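Local coordinates for putative methyltransferase protein (Bacteroides fragilis, PDB 5BP9) that binds S-adenosyl-L-homocysteine and is probably an S-adenosylmethionine-dependent methyltransferase, at residues 56-61 against 139-144; 182-187 against 253-258; 262-267 against 271-276. One frame throughout, in Å; residues are numbered along the deposited sequence. Where two conformers were deposited one is given.

Interaction 1: 56-61 against 139-144; sequences DFYHRQ and MKLRGV
Tyr58 reaches from the last turn of helix 49-60 to the C-terminal turn of helix 133-142, and its ring meets Leu141 and Arg142 there. The apolar part of the contact lies along this ring. CE1 of Tyr58 is 3.5 Å from CG of Arg142, and CE2 of Tyr58 lies 3.8 Å from CB of Leu141, so the ring rests against side-chain carbons of two successive residues. With CG of Tyr58 opposite its own backbone N (chi1 175°), the phenol extends straight across to the other helix. CE1 of His59 adds a 3.8 Å contact with CD1 of Leu141, while the imidazole holds CD2 of Tyr58 over the centre of one face.

The polar part is a water bridge. Water 1 lies 2.7 Å from OH of Tyr58, in the plane of the ring, and donates to O of Leu141 at 3.2 Å. This carbonyl belongs to the helix end, where Gly143 has positive phi and closes a Schellman motif.

The polar ends have partners elsewhere: NE2 of His59 bonds to Glu137, and NH1 of Arg142 to the carbonyl of Ser112. Small and partly solvent-exposed, the contact joins the N-terminal helix 49-60 to helix 133-142 of the Rossmann-like methyltransferase core; Arg142 also packs on Leu117 of helix 114-121, and Met139 on strand 125-130.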
loop_
_atom_site.group_PDB
_atom_site.type_symbol
_atom_site.label_atom_id
_atom_site.label_comp_id
_atom_site.label_asym_id
_atom_site.label_seq_id
_atom_site.Cartn_x
_atom_site.Cartn_y
_atom_site.Cartn_z
ATOM N N ASP A 56 7.374 17.917 -5.740
ATOM C CA ASP A 56 7.376 18.843 -6.878
ATOM C C ASP A 56 5.968 19.276 -7.253
ATOM O O ASP A 56 5.701 20.476 -7.445
ATOM C CB ASP A 56 8.041 18.211 -8.095
ATOM C CG ASP A 56 9.420 18.691 -8.330
ATOM O OD1 ASP A 56 9.983 19.452 -7.501
ATOM O OD2 ASP A 56 9.952 18.273 -9.381
ATOM N N PHE A 57 5.064 18.308 -7.359
ATOM C CA PHE A 57 3.698 18.598 -7.753
ATOM C C PHE A 57 2.972 19.442 -6.699
ATOM O O PHE A 57 2.211 20.368 -7.030
ATOM C CB PHE A 57 2.914 17.314 -8.008
ATOM C CG PHE A 57 1.588 17.545 -8.678
ATOM C CD1 PHE A 57 1.517 17.736 -10.052
ATOM C CD2 PHE A 57 0.414 17.593 -7.933
ATOM C CE1 PHE A 57 0.302 17.959 -10.674
ATOM C CE2 PHE A 57 -0.802 17.810 -8.552
ATOM C CZ PHE A 57 -0.858 17.992 -9.925
ATOM N N TYR A 58 3.198 19.130 -5.428
ATOM C CA TYR A 58 2.557 19.887 -4.372
ATOM C C TYR A 58 3.053 21.345 -4.366
ATOM O O TYR A 58 2.252 22.286 -4.261
ATOM C CB TYR A 58 2.800 19.247 -2.991
ATOM C CG TYR A 58 2.206 20.137 -1.918
ATOM C CD1 TYR A 58 0.823 20.217 -1.760
ATOM C CD2 TYR A 58 3.004 20.952 -1.161
ATOM C CE1 TYR A 58 0.256 21.076 -0.833
ATOM C CE2 TYR A 58 2.453 21.830 -0.219
ATOM C CZ TYR A 58 1.093 21.875 -0.062
ATOM O OH TYR A 58 0.551 22.725 0.858
ATOM N N HIS A 59 4.364 21.529 -4.427
ATOM C CA HIS A 59 4.931 22.873 -4.313
ATOM C C HIS A 59 4.754 23.674 -5.600
ATOM O O HIS A 59 4.550 24.887 -5.523
ATOM C CB HIS A 59 6.400 22.818 -3.881
ATOM C CG HIS A 59 6.605 22.309 -2.485
ATOM N ND1 HIS A 59 6.206 23.016 -1.369
ATOM C CD2 HIS A 59 7.204 21.184 -2.022
ATOM C CE1 HIS A 59 6.519 22.332 -0.281
ATOM N NE2 HIS A 59 7.120 21.211 -0.652
ATOM N N ARG A 60 4.818 23.008 -6.760
ATOM C CA ARG A 60 4.861 23.701 -8.064
ATOM C C ARG A 60 3.732 23.403 -9.056
ATOM O O ARG A 60 3.665 24.043 -10.118
ATOM C CB ARG A 60 6.246 23.485 -8.695
ATOM C CG ARG A 60 7.350 24.190 -7.902
ATOM C CD ARG A 60 8.756 23.689 -8.181
ATOM N NE ARG A 60 9.131 22.492 -7.407
ATOM C CZ ARG A 60 9.505 22.467 -6.122
ATOM N NH1 ARG A 60 9.533 23.575 -5.380
ATOM N NH2 ARG A 60 9.834 21.304 -5.554
ATOM N N GLN A 61 2.842 22.465 -8.716
ATOM C CA GLN A 61 1.725 22.043 -9.582
ATOM C C GLN A 61 2.177 21.550 -10.968
ATOM O O GLN A 61 1.378 21.492 -11.905
ATOM C CB GLN A 61 0.686 23.175 -9.677
ATOM C CG GLN A 61 0.164 23.616 -8.317
ATOM C CD GLN A 61 1.132 24.524 -7.549
ATOM O OE1 GLN A 61 1.579 25.545 -8.069
ATOM N NE2 GLN A 61 1.466 24.150 -6.317
HETATM N N MSE A 139 2.030 15.415 3.007
HETATM C CA MSE A 139 0.845 15.121 3.790
HETATM C C MSE A 139 0.614 16.165 4.856
HETATM O O MSE A 139 -0.524 16.626 5.034
HETATM C CB MSE A 139 0.892 13.740 4.475
HETATM C CG MSE A 139 0.722 12.661 3.422
HETATM SE SE MSE A 139 0.272 10.954 4.262
HETATM C CE MSE A 139 2.114 10.324 4.342
ATOM N N LYS A 140 1.668 16.533 5.584
ATOM C CA LYS A 140 1.498 17.516 6.662
ATOM C C LYS A 140 1.042 18.863 6.122
ATOM O O LYS A 140 0.098 19.498 6.645
ATOM C CB LYS A 140 2.784 17.645 7.468
ATOM C CG LYS A 140 3.141 16.420 8.285
ATOM C CD LYS A 140 4.444 16.594 9.025
ATOM C CE LYS A 140 4.817 15.434 9.923
ATOM N NZ LYS A 140 3.860 15.195 11.032
ATOM N N LEU A 141 1.675 19.288 5.056
ATOM C CA LEU A 141 1.359 20.581 4.448
ATOM C C LEU A 141 -0.015 20.626 3.803
ATOM O O LEU A 141 -0.651 21.703 3.775
ATOM C CB LEU A 141 2.479 21.003 3.480
ATOM C CG LEU A 141 3.873 21.179 4.093
ATOM C CD1 LEU A 141 4.906 21.471 3.011
ATOM C CD2 LEU A 141 3.888 22.269 5.152
ATOM N N ARG A 142 -0.511 19.472 3.358
ATOM C CA ARG A 142 -1.889 19.350 2.820
ATOM C C ARG A 142 -2.979 19.287 3.889
ATOM O O ARG A 142 -4.183 19.339 3.569
ATOM C CB ARG A 142 -2.031 18.133 1.921
ATOM C CG ARG A 142 -1.220 18.219 0.657
ATOM C CD ARG A 142 -1.455 16.989 -0.215
ATOM N NE ARG A 142 -2.709 17.096 -0.955
ATOM C CZ ARG A 142 -3.361 16.096 -1.545
ATOM N NH1 ARG A 142 -2.930 14.844 -1.486
ATOM N NH2 ARG A 142 -4.486 16.360 -2.203
ATOM N N GLY A 143 -2.586 19.134 5.151
ATOM C CA GLY A 143 -3.512 19.139 6.265
ATOM C C GLY A 143 -3.874 17.782 6.833
ATOM O O GLY A 143 -4.901 17.660 7.536
ATOM N N VAL A 144 -3.046 16.752 6.576
ATOM C CA VAL A 144 -3.244 15.466 7.260
ATOM C C VAL A 144 -2.826 15.683 8.725
ATOM O O VAL A 144 -1.708 16.104 9.006
ATOM C CB VAL A 144 -2.438 14.331 6.609
ATOM C CG1 VAL A 144 -2.633 13.042 7.378
ATOM C CG2 VAL A 144 -2.865 14.136 5.168
HETATM O O HOH W 1 -2.128 22.772 1.132
#

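Interaction 2: 182-187 against 253-258; sequences LFFRKM and AYAADN
Phe184 makes a partly buried helix-to-helix packing contact, projecting from helix 180-190 onto Ala255 in the last turn of helix 248-257 and Asn258 just after it. The aromatic side chain does nearly all the touching. At its far end, CZ of Phe184 is 3.6 Å from CA of Ala255 and 3.9 Å from CB of the same residue, close enough for the ring to reach the helix backbone beside the small methyl group. Nearer its root, CD2 of Phe184 lies 3.6 Å from CB of Asn258. CG of Phe184 sits opposite its own carbonyl carbon (chi1 -75°), and from there the ring spans the distance between the two helices. Both helices belong to the alpha/beta methyltransferase fold, in which helices pack against a central, mostly parallel sheet. Phe183 and Met187, on the same turns as Phe184, face strands 161-166 and 195-202 of that sheet.

The amide of Asn258 folds back on the helix before it: ND2 donates to O of Tyr254 at 2.8 Å, with an N-H...O angle of 165°. O of Tyr254 lies close to the amide plane of Asn258, which restrains the rotation of the amide; that plane is turned only 21° from the Phe184 ring. CD2 of Phe183 lies over the centre of one face of the Phe184 ring, and the ring of Phe260, at the start of the next strand, meets Phe184 as well.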
loop_
_atom_site.group_PDB
_atom_site.type_symbol
_atom_site.label_atom_id
_atom_site.label_comp_id
_atom_site.label_asym_id
_atom_site.label_seq_id
_atom_site.Cartn_x
_atom_site.Cartn_y
_atom_site.Cartn_z
ATOM N N LEU A 182 5.489 -12.553 9.527
ATOM C CA LEU A 182 5.835 -11.259 10.127
ATOM C C LEU A 182 4.681 -10.290 9.993
ATOM O O LEU A 182 4.334 -9.589 10.943
ATOM C CB LEU A 182 7.078 -10.670 9.448
ATOM C CG LEU A 182 7.536 -9.272 9.878
ATOM C CD1 LEU A 182 8.239 -9.317 11.227
ATOM C CD2 LEU A 182 8.445 -8.671 8.815
ATOM N N PHE A 183 4.094 -10.249 8.794
ATOM C CA PHE A 183 2.971 -9.354 8.550
ATOM C C PHE A 183 1.813 -9.625 9.526
ATOM O O PHE A 183 1.299 -8.699 10.161
ATOM C CB PHE A 183 2.517 -9.486 7.089
ATOM C CG PHE A 183 1.238 -8.758 6.802
ATOM C CD1 PHE A 183 1.206 -7.369 6.838
ATOM C CD2 PHE A 183 0.069 -9.441 6.567
ATOM C CE1 PHE A 183 0.016 -6.688 6.637
ATOM C CE2 PHE A 183 -1.122 -8.763 6.318
ATOM C CZ PHE A 183 -1.163 -7.382 6.381
ATOM N N PHE A 184 1.389 -10.891 9.632
ATOM C CA PHE A 184 0.265 -11.212 10.490
ATOM C C PHE A 184 0.584 -11.040 11.973
ATOM O O PHE A 184 -0.287 -10.654 12.746
ATOM C CB PHE A 184 -0.298 -12.590 10.157
ATOM C CG PHE A 184 -1.103 -12.586 8.878
ATOM C CD1 PHE A 184 -2.275 -11.830 8.806
ATOM C CD2 PHE A 184 -0.709 -13.291 7.750
ATOM C CE1 PHE A 184 -3.030 -11.782 7.633
ATOM C CE2 PHE A 184 -1.482 -13.278 6.601
ATOM C CZ PHE A 184 -2.630 -12.505 6.522
ATOM N N ARG A 185 1.842 -11.257 12.364
ATOM C CA ARG A 185 2.257 -10.934 13.737
ATOM C C ARG A 185 2.101 -9.451 14.025
ATOM O O ARG A 185 1.610 -9.082 15.091
ATOM C CB ARG A 185 3.687 -11.359 14.039
ATOM C CG ARG A 185 3.851 -12.851 14.232
ATOM C CD ARG A 185 5.198 -13.193 14.858
ATOM N NE ARG A 185 6.359 -12.892 14.010
ATOM C CZ ARG A 185 6.859 -13.670 13.045
ATOM N NH1 ARG A 185 6.298 -14.824 12.723
ATOM N NH2 ARG A 185 7.943 -13.276 12.381
ATOM N N LYS A 186 2.486 -8.608 13.075
ATOM C CA LYS A 186 2.345 -7.173 13.267
ATOM C C LYS A 186 0.866 -6.777 13.318
ATOM O O LYS A 186 0.458 -5.940 14.127
ATOM C CB LYS A 186 3.076 -6.393 12.165
ATOM C CG LYS A 186 3.113 -4.887 12.384
ATOM C CD LYS A 186 4.164 -4.540 13.430
ATOM C CE LYS A 186 3.920 -3.195 14.054
ATOM N NZ LYS A 186 5.026 -2.855 14.987
HETATM N N MSE A 187 0.058 -7.396 12.466
HETATM C CA MSE A 187 -1.380 -7.108 12.458
HETATM C C MSE A 187 -2.054 -7.457 13.768
HETATM O O MSE A 187 -2.889 -6.692 14.267
HETATM C CB MSE A 187 -2.095 -7.846 11.318
HETATM C CG MSE A 187 -1.684 -7.444 9.910
HETATM SE SE MSE A 187 -2.086 -5.564 9.498
HETATM C CE MSE A 187 -0.325 -4.901 9.779
ATOM N N ALA A 253 -5.095 -18.567 2.001
ATOM C CA ALA A 253 -4.299 -19.647 2.552
ATOM C C ALA A 253 -3.293 -19.141 3.586
ATOM O O ALA A 253 -3.173 -19.691 4.680
ATOM C CB ALA A 253 -3.577 -20.397 1.448
ATOM N N TYR A 254 -2.543 -18.101 3.232
ATOM C CA TYR A 254 -1.559 -17.548 4.184
ATOM C C TYR A 254 -2.242 -16.907 5.423
ATOM O O TYR A 254 -1.742 -17.031 6.546
ATOM C CB TYR A 254 -0.582 -16.617 3.459
ATOM C CG TYR A 254 0.438 -17.406 2.656
ATOM C CD1 TYR A 254 1.612 -17.850 3.237
ATOM C CD2 TYR A 254 0.204 -17.754 1.326
ATOM C CE1 TYR A 254 2.524 -18.601 2.515
ATOM C CE2 TYR A 254 1.092 -18.539 0.620
ATOM C CZ TYR A 254 2.252 -18.952 1.212
ATOM O OH TYR A 254 3.134 -19.713 0.470
ATOM N N ALA A 255 -3.411 -16.294 5.223
ATOM C CA ALA A 255 -4.208 -15.774 6.335
ATOM C C ALA A 255 -4.564 -16.940 7.281
ATOM O O ALA A 255 -4.257 -16.905 8.480
ATOM C CB ALA A 255 -5.445 -15.058 5.851
ATOM N N ALA A 256 -5.135 -18.007 6.724
ATOM C CA ALA A 256 -5.519 -19.159 7.537
ATOM C C ALA A 256 -4.357 -19.795 8.308
ATOM O O ALA A 256 -4.511 -20.159 9.481
ATOM C CB ALA A 256 -6.234 -20.196 6.697
ATOM N N ASP A 257 -3.184 -19.833 7.686
ATOM C CA ASP A 257 -1.970 -20.403 8.293
ATOM C C ASP A 257 -1.442 -19.585 9.475
ATOM O O ASP A 257 -0.636 -20.091 10.255
ATOM C CB ASP A 257 -0.868 -20.477 7.234
ATOM C CG ASP A 257 0.229 -21.419 7.595
ATOM O OD1 ASP A 257 -0.061 -22.536 8.082
ATOM O OD2 ASP A 257 1.397 -21.042 7.379
ATOM N N ASN A 258 -1.888 -18.331 9.589
ATOM C CA ASN A 258 -1.410 -17.371 10.575
ATOM C C ASN A 258 -2.518 -16.841 11.481
ATOM O O ASN A 258 -2.368 -15.816 12.139
ATOM C CB ASN A 258 -0.699 -16.239 9.815
ATOM C CG ASN A 258 0.639 -16.681 9.272
ATOM O OD1 ASN A 258 1.605 -16.795 10.032
ATOM N ND2 ASN A 258 0.711 -16.958 7.966
#

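Interaction 3: 262-267 against 271-276; sequences AEMIKE and YDYLAR
Two residues of one strand, Ile265 and Lys266, share the single partner Leu274 on the other: a classic beta bulge, which shifts the register of the hairpin formed by strands 260-267 and 272-279. O of Leu274 accepts from both residues, from N of Ile265 at 2.9 Å and, at greater length, from N of Lys266 at 3.3 Å. Regular antiparallel pairing flanks the extra residue. Glu263 and Arg276 form a hydrogen-bonded pair with backbone bonds in both directions, and Met264 and Ala275 a non-hydrogen-bonded one; beyond the bulge, N of Leu274 donates to O of Lys266 at 2.8 Å, and Glu267 lies opposite Tyr273. The hairpin ends the central sheet of the methyltransferase fold: strand 272-279 runs antiparallel to strand 195-202, and strand 260-267 is the outermost on that side.

On the face bearing Met264, Tyr273 and Ala275, in the conformer given, one of two, the selenium of selenomethionine Met264 lies 3.7 Å from CB of Tyr273, an oblique Met-aromatic contact that this disorder makes tentative. Helix 248-257 covers this face through Phe248 and Leu251, and OH of Tyr273 bonds to the carbonyl of Ile246.

Ile265 and Leu274 meet through methyl groups, and helix 92-100 lies against both with Met100 and Thr96. CD1 of Ile265 sits over the centre of one face of the Arg276 guanidinium, 3.8 Å from CZ of Arg276. Glu263 runs alongside Arg276, its chain extended, and forms a salt bridge at the guanidinium edge. NH1 of Arg276 approaches OE1 of Glu263 at 3.0 Å from above the carboxylate plane, 49° out of it. Water 2 closes a second link, donating to this OE1 and accepting from NE of Arg276 at 2.8 Å.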
loop_
_atom_site.group_PDB
_atom_site.type_symbol
_atom_site.label_atom_id
_atom_site.label_comp_id
_atom_site.label_asym_id
_atom_site.label_seq_id
_atom_site.Cartn_x
_atom_site.Cartn_y
_atom_site.Cartn_z
ATOM N N ALA A 262 -9.769 -14.557 5.697
ATOM C CA ALA A 262 -9.925 -13.660 4.552
ATOM C C ALA A 262 -11.328 -13.779 3.947
ATOM O O ALA A 262 -11.834 -14.884 3.789
ATOM C CB ALA A 262 -8.886 -13.970 3.492
ATOM N N GLU A 263 -11.942 -12.630 3.644
ATOM C CA GLU A 263 -13.255 -12.551 3.002
ATOM C C GLU A 263 -13.136 -11.687 1.747
ATOM O O GLU A 263 -12.595 -10.574 1.785
ATOM C CB GLU A 263 -14.321 -11.959 3.950
ATOM C CG GLU A 263 -15.725 -12.057 3.362
ATOM C CD GLU A 263 -16.832 -11.475 4.224
ATOM O OE1 GLU A 263 -16.619 -11.237 5.441
ATOM O OE2 GLU A 263 -17.940 -11.280 3.660
HETATM N N MSE A 264 -13.648 -12.199 0.635
HETATM C CA MSE A 264 -13.770 -11.426 -0.589
HETATM C C MSE A 264 -14.879 -10.425 -0.405
HETATM O O MSE A 264 -16.016 -10.823 -0.101
HETATM C CB MSE A 264 -14.129 -12.425 -1.694
HETATM C CG MSE A 264 -14.544 -11.785 -3.002
HETATM SE SE MSE A 264 -13.016 -10.743 -3.619
HETATM C CE MSE A 264 -11.973 -12.252 -4.313
ATOM N N ILE A 265 -14.586 -9.127 -0.561
ATOM C CA ILE A 265 -15.603 -8.051 -0.429
ATOM C C ILE A 265 -16.109 -7.583 -1.794
ATOM O O ILE A 265 -17.325 -7.421 -1.994
ATOM C CB ILE A 265 -15.038 -6.829 0.357
ATOM C CG1 ILE A 265 -14.621 -7.239 1.778
ATOM C CG2 ILE A 265 -16.019 -5.654 0.397
ATOM C CD1 ILE A 265 -15.695 -7.859 2.656
ATOM N N LYS A 266 -15.187 -7.335 -2.728
ATOM C CA LYS A 266 -15.558 -6.888 -4.060
ATOM C C LYS A 266 -14.510 -7.221 -5.115
ATOM O O LYS A 266 -13.304 -7.126 -4.863
ATOM C CB LYS A 266 -15.775 -5.375 -4.054
ATOM C CG LYS A 266 -16.448 -4.856 -5.328
ATOM C CD LYS A 266 -16.878 -3.414 -5.192
ATOM C CE LYS A 266 -18.193 -3.271 -4.447
ATOM N NZ LYS A 266 -18.509 -1.838 -4.191
ATOM N N GLU A 267 -14.979 -7.555 -6.321
ATOM C CA GLU A 267 -14.105 -7.723 -7.481
ATOM C C GLU A 267 -14.194 -6.527 -8.416
ATOM O O GLU A 267 -15.265 -5.959 -8.615
ATOM C CB GLU A 267 -14.486 -8.977 -8.247
ATOM C CG GLU A 267 -14.373 -10.219 -7.401
ATOM C CD GLU A 267 -14.435 -11.491 -8.214
ATOM O OE1 GLU A 267 -15.536 -12.064 -8.327
ATOM O OE2 GLU A 267 -13.382 -11.902 -8.742
ATOM N N TYR A 271 -8.882 -8.317 -12.865
ATOM C CA TYR A 271 -8.267 -9.353 -11.997
ATOM C C TYR A 271 -7.925 -8.850 -10.582
ATOM O O TYR A 271 -7.161 -9.474 -9.859
ATOM C CB TYR A 271 -7.028 -10.001 -12.654
ATOM C CG TYR A 271 -7.328 -10.672 -13.974
ATOM C CD1 TYR A 271 -7.931 -11.923 -14.010
ATOM C CD2 TYR A 271 -7.029 -10.046 -15.160
ATOM C CE1 TYR A 271 -8.219 -12.548 -15.220
ATOM C CE2 TYR A 271 -7.320 -10.646 -16.390
ATOM C CZ TYR A 271 -7.911 -11.901 -16.410
ATOM O OH TYR A 271 -8.205 -12.518 -17.616
ATOM N N ASP A 272 -8.537 -7.736 -10.214
ATOM C CA ASP A 272 -8.327 -7.073 -8.942
ATOM C C ASP A 272 -9.483 -7.314 -7.980
ATOM O O ASP A 272 -10.609 -7.618 -8.379
ATOM C CB ASP A 272 -8.048 -5.566 -9.102
ATOM C CG ASP A 272 -9.024 -4.848 -10.023
ATOM O OD1 ASP A 272 -9.834 -5.485 -10.724
ATOM O OD2 ASP A 272 -8.956 -3.616 -10.023
ATOM N N TYR A 273 -9.179 -7.179 -6.690
ATOM C CA TYR A 273 -10.171 -7.429 -5.663
ATOM C C TYR A 273 -9.849 -6.694 -4.374
ATOM O O TYR A 273 -8.686 -6.304 -4.142
ATOM C CB TYR A 273 -10.309 -8.926 -5.383
ATOM C CG TYR A 273 -9.084 -9.495 -4.722
ATOM C CD1 TYR A 273 -8.033 -9.932 -5.482
ATOM C CD2 TYR A 273 -8.979 -9.550 -3.336
ATOM C CE1 TYR A 273 -6.860 -10.400 -4.920
ATOM C CE2 TYR A 273 -7.813 -10.030 -2.731
ATOM C CZ TYR A 273 -6.765 -10.461 -3.522
ATOM O OH TYR A 273 -5.639 -10.899 -2.905
ATOM N N LEU A 274 -10.895 -6.534 -3.562
ATOM C CA LEU A 274 -10.792 -6.005 -2.205
ATOM C C LEU A 274 -11.144 -7.120 -1.262
ATOM O O LEU A 274 -12.201 -7.755 -1.426
ATOM C CB LEU A 274 -11.708 -4.811 -2.003
ATOM C CG LEU A 274 -11.728 -4.179 -0.593
ATOM C CD1 LEU A 274 -10.416 -3.471 -0.268
ATOM C CD2 LEU A 274 -12.920 -3.257 -0.428
ATOM N N ALA A 275 -10.254 -7.368 -0.288
ATOM C CA ALA A 275 -10.475 -8.369 0.738
ATOM C C ALA A 275 -10.497 -7.745 2.125
ATOM O O ALA A 275 -9.918 -6.677 2.359
ATOM C CB ALA A 275 -9.391 -9.436 0.693
ATOM N N ARG A 276 -11.173 -8.439 3.034
ATOM C CA ARG A 276 -11.206 -8.092 4.464
ATOM C C ARG A 276 -10.564 -9.220 5.238
ATOM O O ARG A 276 -10.951 -10.384 5.078
ATOM C CB ARG A 276 -12.657 -7.891 4.950
ATOM C CG ARG A 276 -12.749 -7.516 6.423
ATOM C CD ARG A 276 -14.107 -6.921 6.780
ATOM N NE ARG A 276 -15.193 -7.851 6.493
ATOM C CZ ARG A 276 -16.471 -7.509 6.334
ATOM N NH1 ARG A 276 -17.386 -8.457 6.073
ATOM N NH2 ARG A 276 -16.843 -6.238 6.426
HETATM O O HOH W 2 -14.761 -10.616 6.986
HETATM O O HOH W 3 -11.189 -10.070 -9.756
#

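How the interactions relate
The contacts follow one another along the chain, each closing before the next opens. Interaction 1 lies on the opposite side of the chain's centre from the other two, its centre about 35 Å from that of interaction 2 and about 31 Å from that of interaction 3. Interactions 2 and 3 are neighbours, with centres about 17 Å apart: helix 248-257 of one leads directly into strand 260-267 of the other and packs back on the hairpin. Helix 133-142 leads to strand 147-149 at one edge of the central sheet, whereas the hairpin of interaction 3 forms the opposite edge. The side chains of Arg142 and Leu274 lie about 9 and 12 Å from the bound S-adenosyl-L-homocysteine.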